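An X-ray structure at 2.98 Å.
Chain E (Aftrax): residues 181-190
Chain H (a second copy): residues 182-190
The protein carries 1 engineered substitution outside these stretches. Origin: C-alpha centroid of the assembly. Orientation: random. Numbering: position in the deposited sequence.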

# COMPACT_ATOMS: atom_id res chain seq x y z
N LYS E 181 14.50 -21.20 20.98
CA LYS E 181 14.23 -22.34 21.86
C LYS E 181 14.31 -23.61 21.04
O LYS E 181 15.00 -24.56 21.43
N SER E 182 13.62 -23.61 19.90
CA SER E 182 13.64 -24.75 18.99
C SER E 182 15.06 -25.17 18.59
O SER E 182 15.39 -26.35 18.58
N ASP E 183 15.90 -24.18 18.28
CA ASP E 183 17.30 -24.43 17.91
C ASP E 183 18.07 -25.03 19.08
O ASP E 183 18.84 -25.99 18.92
N TYR E 184 17.87 -24.44 20.24
CA TYR E 184 18.51 -24.90 21.46
C TYR E 184 18.14 -26.35 21.73
O TYR E 184 19.00 -27.14 22.11
N ILE E 185 16.87 -26.68 21.52
CA ILE E 185 16.38 -28.04 21.71
C ILE E 185 17.08 -28.95 20.72
O ILE E 185 17.61 -29.99 21.11
N ALA E 186 17.12 -28.53 19.46
CA ALA E 186 17.77 -29.31 18.40
C ALA E 186 19.24 -29.58 18.73
O ALA E 186 19.82 -30.55 18.25
N ALA E 187 19.84 -28.73 19.55
CA ALA E 187 21.25 -28.91 19.87
C ALA E 187 21.46 -29.89 21.02
O ALA E 187 22.57 -30.39 21.22
N LYS E 188 20.40 -30.19 21.76
CA LYS E 188 20.55 -31.00 22.97
C LYS E 188 20.98 -32.43 22.66
O LYS E 188 20.97 -33.28 23.55
N VAL E 189 21.37 -32.68 21.41
CA VAL E 189 21.96 -33.95 21.04
C VAL E 189 23.41 -33.90 21.49
O VAL E 189 24.23 -34.71 21.06
N ALA E 190 23.71 -32.94 22.34
CA ALA E 190 24.97 -32.89 23.07
C ALA E 190 24.80 -32.09 24.37
O ALA E 190 24.81 -30.85 24.31
N SER H 182 8.15 -31.56 15.29
CA SER H 182 9.61 -31.62 15.16
C SER H 182 10.36 -31.36 16.46
O SER H 182 11.29 -32.07 16.82
N ASP H 183 9.95 -30.32 17.18
CA ASP H 183 10.61 -29.99 18.43
C ASP H 183 10.44 -31.09 19.47
O ASP H 183 11.29 -31.27 20.35
N TYR H 184 9.35 -31.82 19.37
CA TYR H 184 9.08 -32.92 20.26
C TYR H 184 9.92 -34.14 19.88
O TYR H 184 10.36 -34.88 20.76
N ILE H 185 10.14 -34.37 18.59
CA ILE H 185 10.98 -35.49 18.19
C ILE H 185 12.43 -35.32 18.68
O ILE H 185 12.96 -36.20 19.34
N ALA H 186 13.06 -34.19 18.38
CA ALA H 186 14.24 -33.81 19.14
C ALA H 186 13.74 -33.62 20.56
O ALA H 186 12.54 -33.65 20.79
N ALA H 187 14.63 -33.43 21.52
CA ALA H 187 14.20 -33.41 22.94
C ALA H 187 13.81 -34.79 23.46
O ALA H 187 14.12 -35.13 24.60
N LYS H 188 13.14 -35.60 22.64
CA LYS H 188 12.94 -37.02 22.96
C LYS H 188 14.25 -37.79 22.76
O LYS H 188 14.42 -38.90 23.26
N VAL H 189 15.17 -37.18 22.02
CA VAL H 189 16.54 -37.67 21.88
C VAL H 189 17.35 -37.13 23.06
O VAL H 189 18.29 -36.35 22.90
N ALA H 190 16.95 -37.52 24.27
CA ALA H 190 17.59 -37.05 25.50
C ALA H 190 17.14 -37.88 26.69
O ALA H 190 16.45 -37.37 27.57

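The contact between the two stretches is small, burying 343 Å² summed over both sides, and it does not pair like with like throughout. The CA atoms of A186(E) and A186(H) are nearest neighbours at 5.8 Å, and those of V189(E) and V189(H) at 6.6 Å. Elsewhere the register is offset: I185(E) CA lies nearest A187(H) CA, at 5.9 Å, and S182(E) CA nearest D183(H) CA, at 6.1 Å. The backbones differ too. A186(E) stays helical at phi/psi -57/-25, whereas A186(H), at -63/172, is the first residue after its helix to leave helical angles, and A187(H) follows with a positive phi of 72°.

I185(E) has the largest covered area, 66 Å². Its CA-to-CB bond points toward chain H, and chi1 of -69° (m) places CG2 where it meets three residues, while chi2 of -169° (t) sets CD1. I185(E) CG2 is 3.6 Å from A187(H) CB and 4.2 Å from A186(H) CB, both apolar contacts. I185(E) CG2 also lies 3.7 Å from the backbone oxygen D183(H) O. Each chain H methyl reaches it from a different setting: the A186(H) CA-to-CB bond points toward chain E, while that of A187(H) runs sideways. The isoleucine of the second copy has the same rotamer, m then t, yet I185(H) is out of reach, its side chain coming no closer than 8.5 Å to the chain E stretch. The rotamer therefore does not distinguish the two isoleucines; their position relative to the other stretch does.

D183(H) comes next, with 61 Å² covered. Its CA-to-CB bond points sideways, but with chi1 at -79° (m) and chi2 at -35° the carboxylate end comes nearer to chain E. There S182(E), in the t rotamer at 163°, donates from OG to D183(H) OD1 at 2.8 Å, the one hydrogen bond across the stretches. The other carboxylate oxygen, OD2, is satisfied elsewhere in the structure. D183(E) is also m, at -69°, but its CA-to-CB bond points away, and none of its surface is covered by chain H.

V189(H), with 46 Å² covered, closes the other end of the contact. Its CA-to-CB bond points toward chain E, with chi1 of 47° (p), whereas that of V189(E) runs sideways, with chi1 of -155° (t). With these rotamers V189(E) CG1 is 4.0 Å from V189(H) CG2, an apolar contact between side chains. Near this pair, the K188(E) CA-to-CB bond points toward chain H, but the end of the side chain leads away; its closest approach is through the backbone, with K188(E) O 4.1 Å from V189(H) O.

Between the isoleucine and valine contacts, the two A186 residues meet unequally. A186(H) CB approaches A186(E) CA at 4.4 Å, while the A186(E) CA-to-CB bond points away. Chain H thus supplies the methyl and chain E presents its backbone.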

# COMPACT_ATOMS: atom_id res chain seq x y z
CB LYS E 181 12.87 -22.20 22.55
CG LYS E 181 12.89 -21.30 23.79
CD LYS E 181 11.51 -21.19 24.36
CE LYS E 181 11.52 -20.68 25.79
NZ LYS E 181 10.17 -20.86 26.40
CB SER E 182 12.79 -24.45 17.75
OG SER E 182 13.10 -25.35 16.70
CB ASP E 183 17.98 -23.13 17.49
CG ASP E 183 17.46 -22.59 16.18
OD1 ASP E 183 17.14 -23.41 15.29
OD2 ASP E 183 17.36 -21.35 16.04
CB TYR E 184 18.08 -24.02 22.62
CG TYR E 184 18.59 -24.50 23.95
CD1 TYR E 184 19.88 -24.20 24.37
CD2 TYR E 184 17.77 -25.25 24.80
CE1 TYR E 184 20.36 -24.64 25.60
CE2 TYR E 184 18.23 -25.70 26.02
CZ TYR E 184 19.53 -25.39 26.42
OH TYR E 184 19.97 -25.84 27.65
CB ILE E 185 14.85 -28.12 21.52
CG1 ILE E 185 14.13 -27.40 22.65
CG2 ILE E 185 14.39 -29.56 21.48
CD1 ILE E 185 12.64 -27.66 22.68
CB ALA E 186 17.65 -28.61 17.07
CB ALA E 187 21.90 -27.56 20.20
CB LYS E 188 19.28 -30.99 23.83
CG LYS E 188 19.08 -29.68 24.63
CD LYS E 188 20.39 -29.16 25.20
CE LYS E 188 20.58 -29.58 26.64
NZ LYS E 188 21.95 -29.16 27.07
CB VAL E 189 21.89 -34.22 19.51
CG1 VAL E 189 21.94 -35.71 19.24
CG2 VAL E 189 20.61 -33.66 18.94
CB ALA E 190 26.05 -32.28 22.20
CB SER H 182 10.11 -30.64 14.10
OG SER H 182 9.92 -31.18 12.82
CB ASP H 183 10.12 -28.65 18.95
CG ASP H 183 10.76 -27.50 18.23
OD1 ASP H 183 11.95 -27.65 17.87
OD2 ASP H 183 10.08 -26.45 18.01
CB TYR H 184 7.59 -33.27 20.25
CG TYR H 184 7.27 -34.56 20.97
CD1 TYR H 184 7.23 -34.62 22.37
CD2 TYR H 184 7.01 -35.73 20.26
CE1 TYR H 184 6.94 -35.81 23.02
CE2 TYR H 184 6.71 -36.92 20.90
CZ TYR H 184 6.68 -36.96 22.27
OH TYR H 184 6.38 -38.15 22.88
CB ILE H 185 10.93 -35.74 16.70
CG1 ILE H 185 9.51 -36.11 16.31
CG2 ILE H 185 11.92 -36.83 16.31
CD1 ILE H 185 9.38 -36.42 14.86
CB ALA H 186 14.82 -32.55 18.62
CB ALA H 187 13.07 -32.38 23.22
CB LYS H 188 11.82 -37.63 22.12
CG LYS H 188 10.66 -38.21 22.95
CD LYS H 188 11.03 -39.54 23.62
CE LYS H 188 10.28 -39.76 24.94
NZ LYS H 188 8.80 -39.61 24.83
CB VAL H 189 17.13 -37.32 20.47
CG1 VAL H 189 16.89 -35.87 20.12
CG2 VAL H 189 18.61 -37.65 20.36
CB ALA H 190 17.28 -35.58 25.74